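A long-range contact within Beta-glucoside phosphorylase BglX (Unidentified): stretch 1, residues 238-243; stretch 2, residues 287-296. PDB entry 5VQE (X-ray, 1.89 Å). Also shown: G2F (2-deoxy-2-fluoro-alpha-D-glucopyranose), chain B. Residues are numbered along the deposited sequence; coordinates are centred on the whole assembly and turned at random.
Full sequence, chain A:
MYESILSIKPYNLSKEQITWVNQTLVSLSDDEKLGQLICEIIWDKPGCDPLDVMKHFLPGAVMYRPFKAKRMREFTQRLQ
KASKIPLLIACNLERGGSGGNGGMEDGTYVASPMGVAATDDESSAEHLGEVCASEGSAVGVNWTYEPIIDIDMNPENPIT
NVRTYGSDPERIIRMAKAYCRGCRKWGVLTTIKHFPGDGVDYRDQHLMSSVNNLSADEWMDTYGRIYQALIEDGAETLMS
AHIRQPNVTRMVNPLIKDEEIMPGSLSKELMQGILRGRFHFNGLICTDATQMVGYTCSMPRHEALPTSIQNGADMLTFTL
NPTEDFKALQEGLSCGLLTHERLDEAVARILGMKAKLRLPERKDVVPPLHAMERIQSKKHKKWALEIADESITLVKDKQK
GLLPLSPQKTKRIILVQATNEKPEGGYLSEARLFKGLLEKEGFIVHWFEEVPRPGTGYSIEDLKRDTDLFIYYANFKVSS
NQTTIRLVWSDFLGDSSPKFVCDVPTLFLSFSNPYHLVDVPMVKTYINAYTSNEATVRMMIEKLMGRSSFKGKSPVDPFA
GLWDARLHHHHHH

Stretch 1 (238-243) LMSAHI
Stretch 2, residues 287-296: TDATQMVGYT

How do the backbones meet? Residues 238-240 form a strand, and Ser240 makes a parallel bridge with Thr287 (CA-CA 4.8 Å), both side chains on the same face of the sheet. Asp288 N donates to Ser240 O at 2.9 Å, and Thr287 CA approaches that oxygen at 3.3 Å. Thr287 is p (71°), and its OG1 donates to Asp288 O at 2.9 Å.

How is His242 held? Its phi/psi of -94/50 and m chi1 (-43°, chi2 -50°) turn the ring into stretch 2, where 138 Å² of the residue is covered. NE2 donates to Ala289 O at 2.8 Å, in the type I turn Ala289-Met292. Tyr295 CB lies over one ring face, 3.6 Å from the centroid; Met292 CE meets the edge, 3.6 Å from His242 CD2.

Why does glycine suit position 294? On the helix 293-296, Gly294 C packs 3.6 Å from His242 CB; an ideal CB on Gly294 would come within 2.8 Å of that atom. Tyr295, t (-169°), leads its ring end away.

What places Asp288 at the sugar? Its t rotamer (-168°, chi2 28°) carries OD1 to a 1.4 Å covalent bond with G2F C1. Extended Met239 (t, t, m) brings SD within 3.5 Å of Asp288 OD1, while small Ala241 lets its CB sit 4.0 Å from Asp288 CB.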

# COMPACT_ATOMS: atom_id res chain seq x y z
N LEU A 238 6.29 -9.50 8.54
CA LEU A 238 4.96 -9.03 8.90
C LEU A 238 5.10 -7.66 9.54
O LEU A 238 6.03 -7.41 10.31
CB LEU A 238 4.28 -10.02 9.85
CG LEU A 238 2.93 -9.64 10.46
CD1 LEU A 238 2.09 -10.89 10.65
CD2 LEU A 238 3.12 -8.93 11.80
N MET A 239 4.18 -6.76 9.22
CA MET A 239 4.20 -5.41 9.76
C MET A 239 3.10 -5.26 10.79
O MET A 239 1.91 -5.38 10.47
CB MET A 239 4.05 -4.36 8.65
CG MET A 239 4.16 -2.93 9.17
SD MET A 239 4.12 -1.68 7.88
CE MET A 239 5.74 -1.86 7.17
N SER A 240 3.49 -4.99 12.03
CA SER A 240 2.56 -4.77 13.13
C SER A 240 2.25 -3.29 13.24
O SER A 240 3.14 -2.47 13.48
CB SER A 240 3.16 -5.31 14.44
OG SER A 240 2.21 -5.24 15.50
N ALA A 241 0.99 -2.94 13.04
CA ALA A 241 0.59 -1.55 12.85
C ALA A 241 -0.07 -1.01 14.11
O ALA A 241 -0.19 -1.70 15.13
CB ALA A 241 -0.32 -1.42 11.64
N HIS A 242 -0.51 0.24 14.03
CA HIS A 242 -0.96 0.97 15.21
C HIS A 242 -2.46 0.85 15.38
O HIS A 242 -3.20 1.82 15.55
CB HIS A 242 -0.51 2.42 15.10
CG HIS A 242 0.90 2.56 14.60
ND1 HIS A 242 1.95 1.86 15.15
CD2 HIS A 242 1.42 3.30 13.60
CE1 HIS A 242 3.06 2.16 14.50
NE2 HIS A 242 2.77 3.04 13.56
N ILE A 243 -2.91 -0.40 15.32
CA ILE A 243 -4.32 -0.77 15.34
C ILE A 243 -4.53 -1.67 16.55
O ILE A 243 -3.76 -2.61 16.77
CB ILE A 243 -4.73 -1.50 14.05
CG1 ILE A 243 -4.48 -0.62 12.82
CG2 ILE A 243 -6.18 -1.93 14.12
CD1 ILE A 243 -4.55 -1.37 11.50
N THR A 287 7.53 -2.87 12.92
CA THR A 287 6.42 -1.97 13.19
C THR A 287 6.08 -1.17 11.94
O THR A 287 6.88 -1.06 11.00
CB THR A 287 6.74 -1.01 14.34
OG1 THR A 287 7.71 -0.04 13.93
CG2 THR A 287 7.29 -1.75 15.56
N ASP A 288 4.86 -0.66 11.91
CA ASP A 288 4.56 0.43 11.00
C ASP A 288 5.29 1.67 11.49
O ASP A 288 5.77 1.74 12.63
CB ASP A 288 3.05 0.65 10.93
CG ASP A 288 2.66 1.57 9.79
OD1 ASP A 288 3.39 1.61 8.76
OD2 ASP A 288 1.61 2.22 9.96
N ALA A 289 5.39 2.66 10.60
CA ALA A 289 6.18 3.87 10.86
C ALA A 289 5.86 4.47 12.23
O ALA A 289 4.70 4.75 12.55
CB ALA A 289 5.92 4.90 9.76
N THR A 290 6.91 4.68 13.04
CA THR A 290 6.73 5.03 14.45
C THR A 290 6.46 6.50 14.69
O THR A 290 6.21 6.88 15.84
CB THR A 290 7.96 4.64 15.27
OG1 THR A 290 9.04 5.53 14.98
CG2 THR A 290 8.39 3.19 14.99
N GLN A 291 6.49 7.36 13.68
CA GLN A 291 6.17 8.76 13.90
C GLN A 291 4.69 9.03 13.73
O GLN A 291 4.24 10.17 13.91
CB GLN A 291 6.99 9.66 12.97
CG GLN A 291 6.41 9.91 11.59
CD GLN A 291 6.46 8.69 10.70
OE1 GLN A 291 7.26 7.77 10.91
NE2 GLN A 291 5.59 8.67 9.67
N MET A 292 3.90 8.01 13.43
CA MET A 292 2.49 8.23 13.20
C MET A 292 1.74 8.31 14.52
O MET A 292 2.14 7.74 15.54
CB MET A 292 1.96 7.12 12.32
CG MET A 292 2.54 7.29 10.95
SD MET A 292 1.68 6.34 9.77
CE MET A 292 2.12 4.77 10.37
N VAL A 293 0.63 9.05 14.47
CA VAL A 293 -0.10 9.39 15.69
C VAL A 293 -0.53 8.14 16.43
O VAL A 293 -0.48 8.08 17.66
CB VAL A 293 -1.30 10.29 15.34
CG1 VAL A 293 -2.07 10.66 16.59
CG2 VAL A 293 -0.82 11.55 14.60
N GLY A 294 -0.98 7.12 15.69
CA GLY A 294 -1.40 5.88 16.32
C GLY A 294 -0.35 5.28 17.23
O GLY A 294 -0.68 4.68 18.26
N TYR A 295 0.93 5.45 16.88
CA TYR A 295 2.01 5.00 17.75
C TYR A 295 2.29 6.03 18.84
O TYR A 295 2.27 5.69 20.03
CB TYR A 295 3.28 4.76 16.93
CG TYR A 295 4.38 4.05 17.69
CD1 TYR A 295 5.44 4.76 18.23
CD2 TYR A 295 4.34 2.68 17.87
CE1 TYR A 295 6.45 4.12 18.94
CE2 TYR A 295 5.34 2.02 18.57
CZ TYR A 295 6.40 2.75 19.10
OH TYR A 295 7.40 2.09 19.79
N THR A 296 2.52 7.29 18.45
CA THR A 296 3.03 8.27 19.40
C THR A 296 2.05 8.55 20.52
O THR A 296 2.47 8.85 21.64
CB THR A 296 3.36 9.59 18.69
OG1 THR A 296 2.18 10.12 18.08
CG2 THR A 296 4.45 9.40 17.63
C1 G2F B . 3.16 2.65 7.84
C2 G2F B . 2.06 2.27 6.81
C3 G2F B . 2.59 1.07 5.97
C4 G2F B . 3.96 1.47 5.34
C5 G2F B . 4.93 1.86 6.50
C6 G2F B . 6.32 2.34 5.92
O3 G2F B . 1.70 0.88 4.89
O4 G2F B . 4.49 0.32 4.72
O5 G2F B . 4.38 2.95 7.20
O6 G2F B . 6.08 3.35 4.97
F2 G2F B . 0.93 1.89 7.45